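Local coordinates for protein ribosome biogenesis GTPase A (Thermotoga maritima, PDB 3CNL) that binds GTP as a circularly permuted GTPase, probably hydrolysing it, and probably acts late in assembly of the 50S ribosomal subunit, at residues L19-R32 against V42-V56. Sequence-based numbering, arbitrary orientation.
With GNP (phosphoaminophosphonic acid-guanylate ester), chain B.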
ATOM      1  N   LEU A  19       4.954   2.595  19.308  1.00 40.06           N
ATOM      2  CA  LEU A  19       3.600   2.277  19.767  1.00 39.43           C
ATOM      3  C   LEU A  19       3.348   2.719  21.199  1.00 39.19           C
ATOM      4  O   LEU A  19       2.217   3.058  21.557  1.00 38.99           O
ATOM      5  CB  LEU A  19       3.345   0.771  19.656  1.00 39.15           C
ATOM      6  CG  LEU A  19       2.355   0.154  18.663  1.00 39.65           C
ATOM      7  CD1 LEU A  19       1.829   1.117  17.607  1.00 39.00           C
ATOM      8  CD2 LEU A  19       2.998  -1.073  18.021  1.00 39.52           C
ATOM      9  N   ARG A  20       4.397   2.709  22.022  1.00 38.54           N
ATOM     10  CA  ARG A  20       4.248   3.062  23.434  1.00 38.37           C
ATOM     11  C   ARG A  20       3.869   4.532  23.609  1.00 37.32           C
ATOM     12  O   ARG A  20       3.301   4.915  24.627  1.00 37.27           O
ATOM     13  CB  ARG A  20       5.518   2.719  24.228  1.00 39.24           C
ATOM     14  CG  ARG A  20       5.780   1.222  24.342  1.00 41.58           C
ATOM     15  CD  ARG A  20       6.651   0.902  25.548  1.00 46.60           C
ATOM     16  NE  ARG A  20       8.065   0.759  25.215  1.00 50.05           N
ATOM     17  CZ  ARG A  20       8.662  -0.403  24.945  1.00 50.73           C
ATOM     18  NH1 ARG A  20       7.964  -1.536  24.950  1.00 52.97           N
ATOM     19  NH2 ARG A  20       9.961  -0.434  24.660  1.00 54.04           N
ATOM     20  N   LEU A  21       4.192   5.344  22.601  1.00 36.00           N
ATOM     21  CA  LEU A  21       3.897   6.779  22.625  1.00 34.64           C
ATOM     22  C   LEU A  21       2.438   7.109  22.312  1.00 33.32           C
ATOM     23  O   LEU A  21       1.991   8.249  22.517  1.00 32.20           O
ATOM     24  CB  LEU A  21       4.803   7.530  21.631  1.00 35.10           C
ATOM     25  CG  LEU A  21       6.323   7.554  21.811  1.00 36.14           C
ATOM     26  CD1 LEU A  21       6.937   8.454  20.739  1.00 37.70           C
ATOM     27  CD2 LEU A  21       6.736   8.046  23.201  1.00 38.16           C
ATOM     28  N   VAL A  22       1.692   6.122  21.813  1.00 32.06           N
ATOM     29  CA  VAL A  22       0.390   6.406  21.201  1.00 30.75           C
ATOM     30  C   VAL A  22      -0.728   5.574  21.758  1.00 29.78           C
ATOM     31  O   VAL A  22      -0.494   4.565  22.402  1.00 30.30           O
ATOM     32  CB  VAL A  22       0.427   6.231  19.654  1.00 30.90           C
ATOM     33  CG1 VAL A  22       1.521   7.103  19.051  1.00 30.35           C
ATOM     34  CG2 VAL A  22       0.611   4.753  19.260  1.00 29.77           C
ATOM     35  N   ASN A  23      -1.954   6.003  21.485  1.00 28.88           N
ATOM     36  CA  ASN A  23      -3.143   5.273  21.888  1.00 28.13           C
ATOM     37  C   ASN A  23      -4.033   4.934  20.689  1.00 27.56           C
ATOM     38  O   ASN A  23      -5.030   4.237  20.837  1.00 27.54           O
ATOM     39  CB  ASN A  23      -3.926   6.048  22.978  1.00 28.18           C
ATOM     40  CG  ASN A  23      -4.449   7.409  22.505  1.00 27.82           C
ATOM     41  OD1 ASN A  23      -4.703   7.629  21.318  1.00 25.70           O
ATOM     42  ND2 ASN A  23      -4.625   8.329  23.455  1.00 25.97           N
ATOM     43  N   THR A  24      -3.645   5.440  19.515  1.00 26.72           N
ATOM     44  CA  THR A  24      -4.370   5.255  18.266  1.00 26.10           C
ATOM     45  C   THR A  24      -3.379   4.954  17.121  1.00 25.79           C
ATOM     46  O   THR A  24      -2.275   5.503  17.086  1.00 25.22           O
ATOM     47  CB  THR A  24      -5.205   6.531  17.949  1.00 26.28           C
ATOM     48  OG1 THR A  24      -6.049   6.827  19.070  1.00 25.85           O
ATOM     49  CG2 THR A  24      -6.068   6.383  16.668  1.00 25.51           C
ATOM     50  N   VAL A  25      -3.807   4.092  16.196  1.00 25.37           N
ATOM     51  CA  VAL A  25      -3.033   3.638  15.038  1.00 24.65           C
ATOM     52  C   VAL A  25      -3.889   3.747  13.771  1.00 24.58           C
ATOM     53  O   VAL A  25      -4.993   3.182  13.711  1.00 23.01           O
ATOM     54  CB  VAL A  25      -2.624   2.126  15.193  1.00 24.80           C
ATOM     55  CG1 VAL A  25      -1.998   1.580  13.907  1.00 24.87           C
ATOM     56  CG2 VAL A  25      -1.647   1.952  16.344  1.00 24.00           C
ATOM     57  N   VAL A  26      -3.363   4.474  12.780  1.00 23.95           N
ATOM     58  CA  VAL A  26      -3.924   4.501  11.425  1.00 23.79           C
ATOM     59  C   VAL A  26      -3.055   3.594  10.547  1.00 23.53           C
ATOM     60  O   VAL A  26      -1.875   3.887  10.262  1.00 22.58           O
ATOM     61  CB  VAL A  26      -3.991   5.938  10.859  1.00 23.88           C
ATOM     62  CG1 VAL A  26      -4.525   5.934   9.411  1.00 24.17           C
ATOM     63  CG2 VAL A  26      -4.868   6.834  11.751  1.00 23.19           C
ATOM     64  N   GLU A  27      -3.635   2.460  10.181  1.00 23.54           N
ATOM     65  CA  GLU A  27      -2.971   1.490   9.325  1.00 23.91           C
ATOM     66  C   GLU A  27      -3.251   1.857   7.863  1.00 22.95           C
ATOM     67  O   GLU A  27      -4.381   1.746   7.370  1.00 22.49           O
ATOM     68  CB  GLU A  27      -3.460   0.091   9.690  1.00 24.61           C
ATOM     69  CG  GLU A  27      -2.740  -1.052   9.019  1.00 29.19           C
ATOM     70  CD  GLU A  27      -3.421  -2.380   9.310  1.00 32.78           C
ATOM     71  OE1 GLU A  27      -2.760  -3.416   9.208  1.00 32.95           O
ATOM     72  OE2 GLU A  27      -4.638  -2.397   9.622  1.00 37.13           O
ATOM     73  N   VAL A  28      -2.209   2.323   7.188  1.00 21.86           N
ATOM     74  CA  VAL A  28      -2.318   2.751   5.799  1.00 21.54           C
ATOM     75  C   VAL A  28      -2.038   1.560   4.856  1.00 21.06           C
ATOM     76  O   VAL A  28      -0.886   1.111   4.701  1.00 20.68           O
ATOM     77  CB  VAL A  28      -1.430   3.978   5.504  1.00 21.54           C
ATOM     78  CG1 VAL A  28      -1.568   4.440   4.015  1.00 21.27           C
ATOM     79  CG2 VAL A  28      -1.749   5.133   6.466  1.00 21.43           C
ATOM     80  N   ARG A  29      -3.118   1.071   4.243  1.00 19.41           N
ATOM     81  CA  ARG A  29      -3.082  -0.055   3.323  1.00 18.64           C
ATOM     82  C   ARG A  29      -3.379   0.463   1.928  1.00 19.11           C
ATOM     83  O   ARG A  29      -3.909   1.557   1.789  1.00 19.06           O
ATOM     84  CB  ARG A  29      -4.156  -1.071   3.708  1.00 18.49           C
ATOM     85  CG  ARG A  29      -4.070  -1.609   5.161  1.00 17.33           C
ATOM     86  CD  ARG A  29      -4.911  -2.856   5.285  1.00 20.81           C
ATOM     87  NE  ARG A  29      -5.036  -3.274   6.668  1.00 22.36           N
ATOM     88  CZ  ARG A  29      -5.660  -4.367   7.082  1.00 24.17           C
ATOM     89  NH1 ARG A  29      -6.228  -5.197   6.210  1.00 29.08           N
ATOM     90  NH2 ARG A  29      -5.703  -4.639   8.380  1.00 24.68           N
ATOM     91  N   ASP A  30      -3.032  -0.316   0.911  1.00 19.81           N
ATOM     92  CA  ASP A  30      -3.406  -0.030  -0.479  1.00 20.73           C
ATOM     93  C   ASP A  30      -4.750  -0.744  -0.680  1.00 20.64           C
ATOM     94  O   ASP A  30      -4.870  -1.925  -0.374  1.00 21.42           O
ATOM     95  CB  ASP A  30      -2.307  -0.548  -1.441  1.00 21.00           C
ATOM     96  CG  ASP A  30      -2.499  -0.077  -2.885  1.00 21.44           C
ATOM     97  OD1 ASP A  30      -3.612  -0.216  -3.408  1.00 20.47           O
ATOM     98  OD2 ASP A  30      -1.530   0.410  -3.521  1.00 22.38           O
ATOM     99  N   ALA A  31      -5.769  -0.017  -1.147  1.00 20.50           N
ATOM    100  CA  ALA A  31      -7.101  -0.583  -1.411  1.00 20.17           C
ATOM    101  C   ALA A  31      -7.089  -1.654  -2.490  1.00 19.74           C
ATOM    102  O   ALA A  31      -8.009  -2.477  -2.583  1.00 19.57           O
ATOM    103  CB  ALA A  31      -8.073   0.540  -1.826  1.00 20.32           C
ATOM    104  N   ARG A  32      -6.061  -1.653  -3.331  1.00 19.94           N
ATOM    105  CA  ARG A  32      -5.979  -2.671  -4.407  1.00 19.68           C
ATOM    106  C   ARG A  32      -5.550  -4.044  -3.876  1.00 20.76           C
ATOM    107  O   ARG A  32      -5.761  -5.099  -4.519  1.00 20.60           O
ATOM    108  CB  ARG A  32      -5.023  -2.198  -5.493  1.00 19.32           C
ATOM    109  CG  ARG A  32      -5.444  -0.905  -6.159  1.00 19.18           C
ATOM    110  CD  ARG A  32      -4.369  -0.341  -7.104  1.00 18.94           C
ATOM    111  NE  ARG A  32      -3.130   0.013  -6.377  1.00 19.19           N
ATOM    112  CZ  ARG A  32      -1.968   0.299  -6.969  1.00 20.55           C
ATOM    113  NH1 ARG A  32      -1.878   0.273  -8.299  1.00 19.80           N
ATOM    114  NH2 ARG A  32      -0.884   0.614  -6.246  1.00 17.25           N
ATOM    115  N   VAL A  42       2.722  -7.072  13.641  1.00 49.57           N
ATOM    116  CA  VAL A  42       2.736  -6.129  14.761  1.00 49.71           C
ATOM    117  C   VAL A  42       1.371  -6.096  15.475  1.00 49.61           C
ATOM    118  O   VAL A  42       0.319  -6.145  14.841  1.00 49.66           O
ATOM    119  CB  VAL A  42       3.289  -4.715  14.337  1.00 49.88           C
ATOM    120  CG1 VAL A  42       2.868  -4.344  12.931  1.00 50.37           C
ATOM    121  CG2 VAL A  42       2.908  -3.621  15.326  1.00 49.75           C
ATOM    122  N   ASP A  43       1.417  -6.055  16.803  1.00 49.46           N
ATOM    123  CA  ASP A  43       0.232  -6.154  17.644  1.00 49.49           C
ATOM    124  C   ASP A  43      -0.327  -4.762  17.931  1.00 48.82           C
ATOM    125  O   ASP A  43       0.321  -3.962  18.600  1.00 48.51           O
ATOM    126  CB  ASP A  43       0.596  -6.872  18.954  1.00 50.14           C
ATOM    127  CG  ASP A  43      -0.616  -7.250  19.792  1.00 50.79           C
ATOM    128  OD1 ASP A  43      -1.749  -6.860  19.460  1.00 52.94           O
ATOM    129  OD2 ASP A  43      -0.433  -7.961  20.803  1.00 53.88           O
ATOM    130  N   PHE A  44      -1.521  -4.492  17.398  1.00 48.59           N
ATOM    131  CA  PHE A  44      -2.249  -3.233  17.616  1.00 48.06           C
ATOM    132  C   PHE A  44      -3.491  -3.450  18.477  1.00 48.36           C
ATOM    133  O   PHE A  44      -4.369  -2.580  18.514  1.00 48.58           O
ATOM    134  CB  PHE A  44      -2.751  -2.621  16.297  1.00 47.16           C
ATOM    135  CG  PHE A  44      -1.694  -2.371  15.267  1.00 45.88           C
ATOM    136  CD1 PHE A  44      -0.468  -1.821  15.608  1.00 44.55           C
ATOM    137  CD2 PHE A  44      -1.956  -2.651  13.930  1.00 45.79           C
ATOM    138  CE1 PHE A  44       0.492  -1.577  14.642  1.00 43.67           C
ATOM    139  CE2 PHE A  44      -1.008  -2.403  12.956  1.00 44.57           C
ATOM    140  CZ  PHE A  44       0.223  -1.871  13.314  1.00 45.98           C
ATOM    141  N   SER A  45      -3.596  -4.602  19.142  1.00 48.36           N
ATOM    142  CA  SER A  45      -4.815  -4.929  19.911  1.00 48.11           C
ATOM    143  C   SER A  45      -5.039  -4.081  21.186  1.00 47.34           C
ATOM    144  O   SER A  45      -6.134  -4.096  21.757  1.00 47.64           O
ATOM    145  CB  SER A  45      -4.893  -6.441  20.220  1.00 48.46           C
ATOM    146  OG  SER A  45      -3.734  -6.895  20.907  1.00 48.87           O
ATOM    147  N   ARG A  46      -4.014  -3.343  21.621  1.00 46.17           N
ATOM    148  CA  ARG A  46      -4.135  -2.452  22.791  1.00 45.30           C
ATOM    149  C   ARG A  46      -4.414  -0.982  22.400  1.00 43.33           C
ATOM    150  O   ARG A  46      -4.554  -0.107  23.263  1.00 43.33           O
ATOM    151  CB  ARG A  46      -2.883  -2.561  23.683  1.00 45.31           C
ATOM    152  CG  ARG A  46      -2.801  -3.880  24.482  1.00 46.44           C
ATOM    153  CD  ARG A  46      -1.561  -3.975  25.405  1.00 46.57           C
ATOM    154  NE  ARG A  46      -1.261  -2.734  26.136  1.00 51.87           N
ATOM    155  CZ  ARG A  46      -1.994  -2.234  27.136  1.00 51.19           C
ATOM    156  NH1 ARG A  46      -1.631  -1.098  27.725  1.00 53.03           N
ATOM    157  NH2 ARG A  46      -3.092  -2.857  27.547  1.00 53.63           N
ATOM    158  N   LYS A  47      -4.489  -0.727  21.093  1.00 40.93           N
ATOM    159  CA  LYS A  47      -4.690   0.623  20.565  1.00 38.28           C
ATOM    160  C   LYS A  47      -5.983   0.698  19.792  1.00 36.58           C
ATOM    161  O   LYS A  47      -6.508  -0.325  19.358  1.00 36.52           O
ATOM    162  CB  LYS A  47      -3.530   1.028  19.642  1.00 38.03           C
ATOM    163  CG  LYS A  47      -2.154   0.636  20.156  1.00 37.49           C
ATOM    164  CD  LYS A  47      -1.672   1.519  21.297  1.00 35.06           C
ATOM    165  CE  LYS A  47      -0.364   0.979  21.852  1.00 35.80           C
ATOM    166  NZ  LYS A  47       0.240   1.884  22.873  1.00 34.74           N
ATOM    167  N   GLU A  48      -6.492   1.915  19.617  1.00 34.62           N
ATOM    168  CA  GLU A  48      -7.613   2.152  18.719  1.00 32.95           C
ATOM    169  C   GLU A  48      -7.067   2.157  17.296  1.00 31.17           C
ATOM    170  O   GLU A  48      -6.268   3.023  16.934  1.00 30.58           O
ATOM    171  CB  GLU A  48      -8.313   3.479  19.061  1.00 33.26           C
ATOM    172  CG  GLU A  48      -9.496   3.834  18.167  1.00 35.68           C
ATOM    173  CD  GLU A  48     -10.654   2.861  18.288  1.00 36.92           C
ATOM    174  OE1 GLU A  48     -10.780   2.221  19.352  1.00 39.96           O
ATOM    175  OE2 GLU A  48     -11.438   2.729  17.319  1.00 39.74           O
ATOM    176  N   THR A  49      -7.489   1.186  16.496  1.00 29.37           N
ATOM    177  CA  THR A  49      -6.943   1.013  15.149  1.00 28.07           C
ATOM    178  C   THR A  49      -7.977   1.393  14.087  1.00 27.78           C
ATOM    179  O   THR A  49      -9.130   0.973  14.153  1.00 27.26           O
ATOM    180  CB  THR A  49      -6.460  -0.430  14.919  1.00 28.69           C
ATOM    181  OG1 THR A  49      -5.431  -0.748  15.865  1.00 29.65           O
ATOM    182  CG2 THR A  49      -5.925  -0.634  13.488  1.00 27.78           C
ATOM    183  N   ILE A  50      -7.542   2.219  13.138  1.00 26.66           N
ATOM    184  CA  ILE A  50      -8.336   2.569  11.959  1.00 26.34           C
ATOM    185  C   ILE A  50      -7.658   1.953  10.725  1.00 25.51           C
ATOM    186  O   ILE A  50      -6.473   2.192  10.481  1.00 25.60           O
ATOM    187  CB  ILE A  50      -8.415   4.095  11.798  1.00 26.51           C
ATOM    188  CG1 ILE A  50      -8.896   4.747  13.110  1.00 27.22           C
ATOM    189  CG2 ILE A  50      -9.312   4.490  10.598  1.00 25.92           C
ATOM    190  CD1 ILE A  50      -8.906   6.258  13.065  1.00 28.23           C
ATOM    191  N   ILE A  51      -8.393   1.150   9.964  1.00 24.78           N
ATOM    192  CA  ILE A  51      -7.875   0.631   8.685  1.00 23.82           C
ATOM    193  C   ILE A  51      -8.206   1.643   7.600  1.00 23.16           C
ATOM    194  O   ILE A  51      -9.374   1.934   7.360  1.00 23.58           O
ATOM    195  CB  ILE A  51      -8.464  -0.745   8.332  1.00 23.83           C
ATOM    196  CG1 ILE A  51      -8.027  -1.778   9.370  1.00 24.40           C
ATOM    197  CG2 ILE A  51      -8.069  -1.162   6.864  1.00 24.83           C
ATOM    198  CD1 ILE A  51      -8.812  -3.094   9.349  1.00 25.16           C
ATOM    199  N   LEU A  52      -7.174   2.210   6.988  1.00 21.84           N
ATOM    200  CA  LEU A  52      -7.355   3.183   5.946  1.00 21.13           C
ATOM    201  C   LEU A  52      -7.017   2.525   4.604  1.00 20.74           C
ATOM    202  O   LEU A  52      -5.903   2.034   4.403  1.00 18.98           O
ATOM    203  CB  LEU A  52      -6.466   4.398   6.233  1.00 21.38           C
ATOM    204  CG  LEU A  52      -6.516   5.668   5.387  1.00 21.34           C
ATOM    205  CD1 LEU A  52      -5.824   6.798   6.139  1.00 21.44           C
ATOM    206  CD2 LEU A  52      -5.818   5.479   4.075  1.00 23.96           C
ATOM    207  N   LEU A  53      -7.995   2.485   3.701  1.00 20.65           N
ATOM    208  CA  LEU A  53      -7.777   1.876   2.391  1.00 20.60           C
ATOM    209  C   LEU A  53      -7.413   2.984   1.439  1.00 20.69           C
ATOM    210  O   LEU A  53      -8.287   3.699   0.958  1.00 20.68           O
ATOM    211  CB  LEU A  53      -9.023   1.124   1.917  1.00 20.34           C
ATOM    212  CG  LEU A  53      -9.446  -0.035   2.815  1.00 20.78           C
ATOM    213  CD1 LEU A  53     -10.634  -0.755   2.197  1.00 20.55           C
ATOM    214  CD2 LEU A  53      -8.276  -1.028   3.132  1.00 19.51           C
ATOM    215  N   ASN A  54      -6.111   3.153   1.190  1.00 20.29           N
ATOM    216  CA  ASN A  54      -5.631   4.317   0.467  1.00 20.82           C
ATOM    217  C   ASN A  54      -5.597   4.085  -1.058  1.00 21.14           C
ATOM    218  O   ASN A  54      -5.731   2.952  -1.501  1.00 21.06           O
ATOM    219  CB  ASN A  54      -4.236   4.671   0.983  1.00 20.24           C
ATOM    220  CG  ASN A  54      -3.862   6.079   0.705  1.00 20.86           C
ATOM    221  OD1 ASN A  54      -4.720   6.924   0.581  1.00 21.31           O
ATOM    222  ND2 ASN A  54      -2.567   6.355   0.615  1.00 22.95           N
ATOM    223  N   LYS A  55      -5.392   5.155  -1.826  1.00 21.55           N
ATOM    224  CA  LYS A  55      -5.227   5.106  -3.295  1.00 21.97           C
ATOM    225  C   LYS A  55      -6.475   4.575  -4.031  1.00 23.04           C
ATOM    226  O   LYS A  55      -6.345   3.926  -5.086  1.00 22.62           O
ATOM    227  CB  LYS A  55      -3.970   4.299  -3.714  1.00 22.12           C
ATOM    228  CG  LYS A  55      -2.630   4.759  -3.078  1.00 21.33           C
ATOM    229  CD  LYS A  55      -1.414   4.057  -3.673  1.00 20.92           C
ATOM    230  CE  LYS A  55      -0.145   4.486  -2.931  1.00 21.26           C
ATOM    231  NZ  LYS A  55       1.078   3.891  -3.544  1.00 20.87           N
ATOM    232  N   VAL A  56      -7.679   4.864  -3.508  1.00 23.88           N
ATOM    233  CA  VAL A  56      -8.932   4.373  -4.144  1.00 23.96           C
ATOM    234  C   VAL A  56      -9.099   4.900  -5.577  1.00 24.98           C
ATOM    235  O   VAL A  56      -9.847   4.329  -6.420  1.00 24.14           O
ATOM    236  CB  VAL A  56     -10.217   4.640  -3.282  1.00 24.46           C
ATOM    237  CG1 VAL A  56     -10.162   3.872  -1.955  1.00 24.45           C
ATOM    238  CG2 VAL A  56     -10.470   6.144  -3.077  1.00 24.68           C
TER
HETATM  239  PG  GNP B 501       7.481   4.656   2.209  1.00 38.27           P
HETATM  240  O1G GNP B 501       7.163   4.245   3.628  1.00 36.49           O
HETATM  241  O2G GNP B 501       7.865   3.473   1.340  1.00 40.18           O
HETATM  242  O3G GNP B 501       8.514   5.776   2.254  1.00 37.74           O
HETATM  243  N3B GNP B 501       6.339   5.367   1.372  1.00 32.88           N
HETATM  244  PB  GNP B 501       5.004   6.027   1.892  1.00 30.22           P
HETATM  245  O1B GNP B 501       4.131   4.990   2.521  1.00 23.61           O
HETATM  246  O2B GNP B 501       5.365   7.191   2.755  1.00 28.79           O
HETATM  247  O3A GNP B 501       4.303   6.540   0.619  1.00 26.57           O
HETATM  248  PA  GNP B 501       4.378   7.932  -0.082  1.00 27.21           P
HETATM  249  O1A GNP B 501       3.435   8.878   0.535  1.00 24.68           O
HETATM  250  O2A GNP B 501       5.763   8.399  -0.256  1.00 27.42           O
HETATM  251  O5' GNP B 501       3.779   7.633  -1.488  1.00 26.29           O
HETATM  252  C5' GNP B 501       4.317   6.626  -2.359  1.00 26.42           C
HETATM  253  C4' GNP B 501       3.844   6.927  -3.777  1.00 27.52           C
HETATM  254  O4' GNP B 501       2.398   6.800  -3.894  1.00 26.59           O
HETATM  255  C3' GNP B 501       4.142   8.321  -4.303  1.00 28.88           C
HETATM  256  O3' GNP B 501       4.426   8.219  -5.691  1.00 31.11           O
HETATM  257  C2' GNP B 501       2.822   9.044  -4.089  1.00 27.88           C
HETATM  258  O2' GNP B 501       2.702  10.130  -4.977  1.00 29.64           O
HETATM  259  C1' GNP B 501       1.807   7.960  -4.431  1.00 25.30           C
HETATM  260  N9  GNP B 501       0.518   8.085  -3.754  1.00 24.60           N
HETATM  261  C8  GNP B 501       0.322   8.317  -2.408  1.00 24.13           C
HETATM  262  N7  GNP B 501      -0.948   8.348  -2.079  1.00 26.19           N
HETATM  263  C5  GNP B 501      -1.622   8.131  -3.300  1.00 24.81           C
HETATM  264  C6  GNP B 501      -3.009   8.049  -3.603  1.00 25.13           C
HETATM  265  O6  GNP B 501      -3.977   8.169  -2.831  1.00 22.83           O
HETATM  266  N1  GNP B 501      -3.243   7.797  -4.968  1.00 24.53           N
HETATM  267  C2  GNP B 501      -2.254   7.643  -5.926  1.00 25.12           C
HETATM  268  N2  GNP B 501      -2.652   7.410  -7.194  1.00 26.03           N
HETATM  269  N3  GNP B 501      -0.961   7.706  -5.658  1.00 23.51           N
HETATM  270  C4  GNP B 501      -0.721   7.959  -4.334  1.00 24.38           C
HETATM  271  O   HOH W   1       0.966   1.295  -2.919  1.00 24.27           O
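Val25 and Glu27 each donate and accept across to strand 48-54, within a parallel ladder of eight backbone bonds running from Glu48 N–Asn23 O to Ala31 N–Asn54 O; N-H...O angles of 158-169° make every rung close to straight. At the start, Lys47 bends at chi2 (-75°), and its NZ bonds Leu19 O (2.6 Å) and Val22 O (2.8 Å). Val22 N also donates to Leu19 O, from the opposite face of that carbonyl. Val25 CG1 sits 3.9 Å from the Phe44 ring centroid, almost on the ring normal: a CH-pi contact. Glu27 OE2 accepts from Arg29 NH2 (2.8 Å) in a salt bridge, while OE1 is met by Ala39 N; Ile51 CD1 lies over one guanidinium face, 3.6 Å from Arg29 NH2. At the nucleotide end, Arg32 grips Asp30 side-on through NE and NH2, and Asp30 OD1 also accepts Arg32 N, an Asx turn. Asp30 OD2 and Lys55 NZ share a water, each at 2.7 Å; NZ also donates to GNP O4' (3.2 Å) and Asn109 O. Asn54, of the GTP site, bonds Thr110 O through ND2. The pair lies inside the Ras-like sheet, strand 24-30 between 48-54 and 101-106. Val28 and Leu52 pack on helix 112-120, whereas Arg29 and Leu53, on the other face, meet helix 61-73.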